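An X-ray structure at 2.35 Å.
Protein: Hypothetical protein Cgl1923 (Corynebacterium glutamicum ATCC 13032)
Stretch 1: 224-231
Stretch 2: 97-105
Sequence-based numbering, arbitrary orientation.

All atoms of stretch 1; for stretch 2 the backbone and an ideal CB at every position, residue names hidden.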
# COMPACT_ATOMS: atom_id res chain seq x y z
N SER B 224 16.98 -11.02 30.10
CA SER B 224 15.73 -10.70 30.79
C SER B 224 14.71 -11.83 30.83
O SER B 224 13.71 -11.76 31.54
CB SER B 224 15.11 -9.45 30.17
OG SER B 224 15.37 -9.39 28.79
N ALA B 225 14.95 -12.88 30.05
CA ALA B 225 14.05 -14.01 30.02
C ALA B 225 14.76 -15.23 30.60
O ALA B 225 14.17 -16.32 30.65
CB ALA B 225 13.61 -14.28 28.58
N ASP B 226 16.00 -15.03 31.04
CA ASP B 226 16.83 -16.10 31.60
C ASP B 226 16.95 -17.26 30.62
O ASP B 226 16.50 -18.39 30.90
CB ASP B 226 16.28 -16.56 32.97
CG ASP B 226 17.26 -17.45 33.76
OD1 ASP B 226 18.50 -17.41 33.49
OD2 ASP B 226 16.78 -18.21 34.64
N LEU B 227 17.54 -16.98 29.46
CA LEU B 227 17.71 -17.97 28.39
C LEU B 227 19.18 -18.17 28.06
O LEU B 227 19.97 -17.25 28.15
CB LEU B 227 16.92 -17.58 27.11
CG LEU B 227 15.41 -17.29 27.19
CD1 LEU B 227 14.88 -16.48 25.96
CD2 LEU B 227 14.57 -18.57 27.40
N ASN B 228 19.53 -19.40 27.67
CA ASN B 228 20.89 -19.74 27.24
C ASN B 228 20.93 -19.93 25.72
O ASN B 228 20.56 -20.99 25.20
CB ASN B 228 21.42 -20.97 28.04
CG ASN B 228 22.78 -21.52 27.51
OD1 ASN B 228 23.43 -20.95 26.61
ND2 ASN B 228 23.21 -22.65 28.08
N LEU B 229 21.41 -18.90 25.01
CA LEU B 229 21.34 -18.87 23.54
C LEU B 229 22.67 -19.08 22.80
O LEU B 229 23.65 -18.45 23.12
CB LEU B 229 20.63 -17.58 23.08
CG LEU B 229 19.22 -17.35 23.65
CD1 LEU B 229 18.65 -16.00 23.21
CD2 LEU B 229 18.26 -18.48 23.26
N PRO B 230 22.69 -19.92 21.76
CA PRO B 230 23.96 -20.05 21.06
C PRO B 230 24.21 -18.80 20.19
O PRO B 230 23.53 -18.59 19.18
CB PRO B 230 23.77 -21.30 20.20
CG PRO B 230 22.29 -21.46 20.02
CD PRO B 230 21.61 -20.72 21.14
N LEU B 231 25.18 -17.98 20.58
CA LEU B 231 25.36 -16.68 19.96
C LEU B 231 26.63 -16.53 19.11
O LEU B 231 26.82 -15.48 18.47
CB LEU B 231 25.31 -15.60 21.05
CG LEU B 231 23.95 -15.31 21.71
CD1 LEU B 231 24.07 -14.24 22.76
CD2 LEU B 231 22.92 -14.90 20.70
N UNK B 97 13.20 -23.96 22.16
CA UNK B 97 13.94 -24.36 23.37
C UNK B 97 15.41 -23.94 23.32
O UNK B 97 16.12 -24.23 22.34
CB UNK B 97 13.85 -25.88 23.56
N UNK B 98 15.86 -23.24 24.37
CA UNK B 98 17.26 -22.82 24.48
C UNK B 98 18.24 -24.00 24.70
O UNK B 98 17.82 -25.17 24.69
CB UNK B 98 17.40 -21.82 25.63
N UNK B 99 19.52 -23.69 24.89
CA UNK B 99 20.56 -24.73 25.04
C UNK B 99 20.28 -25.74 26.20
O UNK B 99 20.72 -26.89 26.16
CB UNK B 99 21.91 -24.05 25.28
N UNK B 100 19.53 -25.29 27.20
CA UNK B 100 19.09 -26.15 28.32
C UNK B 100 17.69 -26.74 28.13
O UNK B 100 17.10 -27.24 29.09
CB UNK B 100 19.12 -25.35 29.62
N UNK B 101 17.15 -26.66 26.92
CA UNK B 101 15.80 -27.17 26.64
C UNK B 101 14.70 -26.40 27.42
O UNK B 101 13.59 -26.89 27.61
CB UNK B 101 15.73 -28.66 26.99
N UNK B 102 15.03 -25.19 27.87
CA UNK B 102 14.04 -24.31 28.48
C UNK B 102 13.16 -23.62 27.40
O UNK B 102 13.70 -22.96 26.49
CB UNK B 102 14.74 -23.26 29.35
N UNK B 103 11.81 -23.80 27.49
CA UNK B 103 10.93 -23.26 26.45
C UNK B 103 10.73 -21.75 26.49
O UNK B 103 10.63 -21.16 27.56
CB UNK B 103 9.56 -23.94 26.55
N UNK B 104 10.68 -21.14 25.32
CA UNK B 104 10.09 -19.82 25.18
C UNK B 104 9.28 -19.73 23.89
O UNK B 104 9.32 -20.61 23.02
CB UNK B 104 11.18 -18.74 25.21
N UNK B 105 8.53 -18.64 23.79
CA UNK B 105 7.64 -18.42 22.68
C UNK B 105 8.13 -17.31 21.75
O UNK B 105 8.62 -16.26 22.18
CB UNK B 105 6.24 -18.09 23.20

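At position 97 the CA-to-CB bond points away from stretch 1 and nothing of that stretch lies within reach, so the contact sets no rule. The residue is R97, whose NH2 makes a weak hydrogen bond to the O of position 101, 3.3 Å away.

Position 98 is tightly constrained. Its CB points toward stretch 1 and sits a tight 3.3 Å from N228 O, with L229 CD2 and L227 CB a little farther off, so little room is left for bulk. The backbone begins a type I turn, where a short acceptor can reach the free amides of the turn, while N228 N offers a donor from across the gap. Asp, Asn or Ser would suit. D98 takes the p rotamer and uses both oxygens: OD2 accepts from N228 N at 3.0 Å and 171°, while OD1 accepts from the N of position 102 at 2.8 Å and, weakly, from the N of position 100 at 2.9 Å. One carboxylate thus shapes its own turn and holds the facing loop backbone.

Position 99 is the closest backbone approach, its CA 5.5 Å from that of N228. Its own N donates to N228 O at 2.9 Å, which any residue but proline could do. The CB points toward stretch 1, near N228 OD1 and the ring of P230, so a short polar donor is favored: Asn, perhaps Ser or Thr. In N99, ND2 donates to N228 OD1 at 3.1 Å, and the same atom packs 3.8 Å from P230 CD. Backbone and side chain therefore both bind N228.

At 100 the CB points sideways, 5.1 Å from N228 ND2, with open space around it. Asp, Asn or a longer acceptor such as Glu or Gln could answer that amide, though many polar residues would fit. D100 brings OD2 to 3.4 Å from N228 ND2, a weak hydrogen bond.

Position 101 closes the turn with positive phi, 64°, and is out of reach. Gly, Asn or Asp tolerate this backbone; the residue is N101, whose N donates to D98 O at 2.8 Å.

Position 102 points toward stretch 1, but its CB is 5.1 Å from L227 CD2 and 5.4 Å from D226 O. Beyond lie a carbonyl just past a helix and the D226 carboxylate, which call for a long, positively charged chain: Lys or Arg. K102 is extended, every chi t. Its NZ donates to D226 O at 3.2 Å and forms a long salt bridge with D226 OD2 at 3.8 Å, while CE passes 4.3 Å from L227 CD2.

Position 103 points away, and its phi of -75° permits proline; P103 stands there.

Position 104 turns back toward stretch 1, its CB 4.0 Å from L227 CD2, before a leucine-lined surface. Leu, Ile, Met or an aromatic would fit. F104 lays one ring face under L227 CD1, 4.0 Å from the ring centroid, and its CE2 meets L229 CD2 at 4.2 Å.

Position 105 is out of reach, leaving L105 unconstrained by this contact.

Stretch 2, residues 97-105: RDNDNKPFL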
# COMPACT_ATOMS: atom_id res chain seq x y z
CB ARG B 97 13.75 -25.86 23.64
CG ARG B 97 12.35 -26.14 24.20
CD ARG B 97 11.95 -27.58 24.07
NE ARG B 97 10.50 -27.78 24.27
CZ ARG B 97 9.88 -27.81 25.45
NH1 ARG B 97 8.57 -28.02 25.49
NH2 ARG B 97 10.53 -27.63 26.60
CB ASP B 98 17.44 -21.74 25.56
CG ASP B 98 17.30 -22.28 27.00
OD1 ASP B 98 17.22 -23.53 27.23
OD2 ASP B 98 17.28 -21.42 27.92
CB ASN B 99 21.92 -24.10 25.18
CG ASN B 99 22.48 -23.56 23.87
OD1 ASN B 99 22.18 -24.08 22.79
ND2 ASN B 99 23.32 -22.52 23.97
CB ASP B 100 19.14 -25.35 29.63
CG ASP B 100 20.55 -24.87 29.96
OD1 ASP B 100 21.48 -25.73 30.00
OD2 ASP B 100 20.74 -23.65 30.14
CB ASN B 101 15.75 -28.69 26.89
CG ASN B 101 14.55 -29.36 26.24
OD1 ASN B 101 14.47 -29.46 25.00
ND2 ASN B 101 13.62 -29.85 27.08
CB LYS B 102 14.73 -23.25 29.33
CG LYS B 102 13.78 -22.40 30.14
CD LYS B 102 14.50 -21.31 30.92
CE LYS B 102 13.50 -20.21 31.28
NZ LYS B 102 13.90 -19.41 32.47
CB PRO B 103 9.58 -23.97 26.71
CG PRO B 103 9.61 -24.31 28.20
CD PRO B 103 11.06 -24.53 28.54
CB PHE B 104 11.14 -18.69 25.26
CG PHE B 104 12.16 -18.72 24.15
CD1 PHE B 104 12.05 -17.84 23.07
CD2 PHE B 104 13.23 -19.62 24.20
CE1 PHE B 104 13.01 -17.84 22.05
CE2 PHE B 104 14.20 -19.65 23.20
CZ PHE B 104 14.09 -18.76 22.11
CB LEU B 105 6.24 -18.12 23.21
CG LEU B 105 5.28 -19.28 23.26
CD1 LEU B 105 5.86 -20.58 23.75
CD2 LEU B 105 4.00 -18.89 24.03
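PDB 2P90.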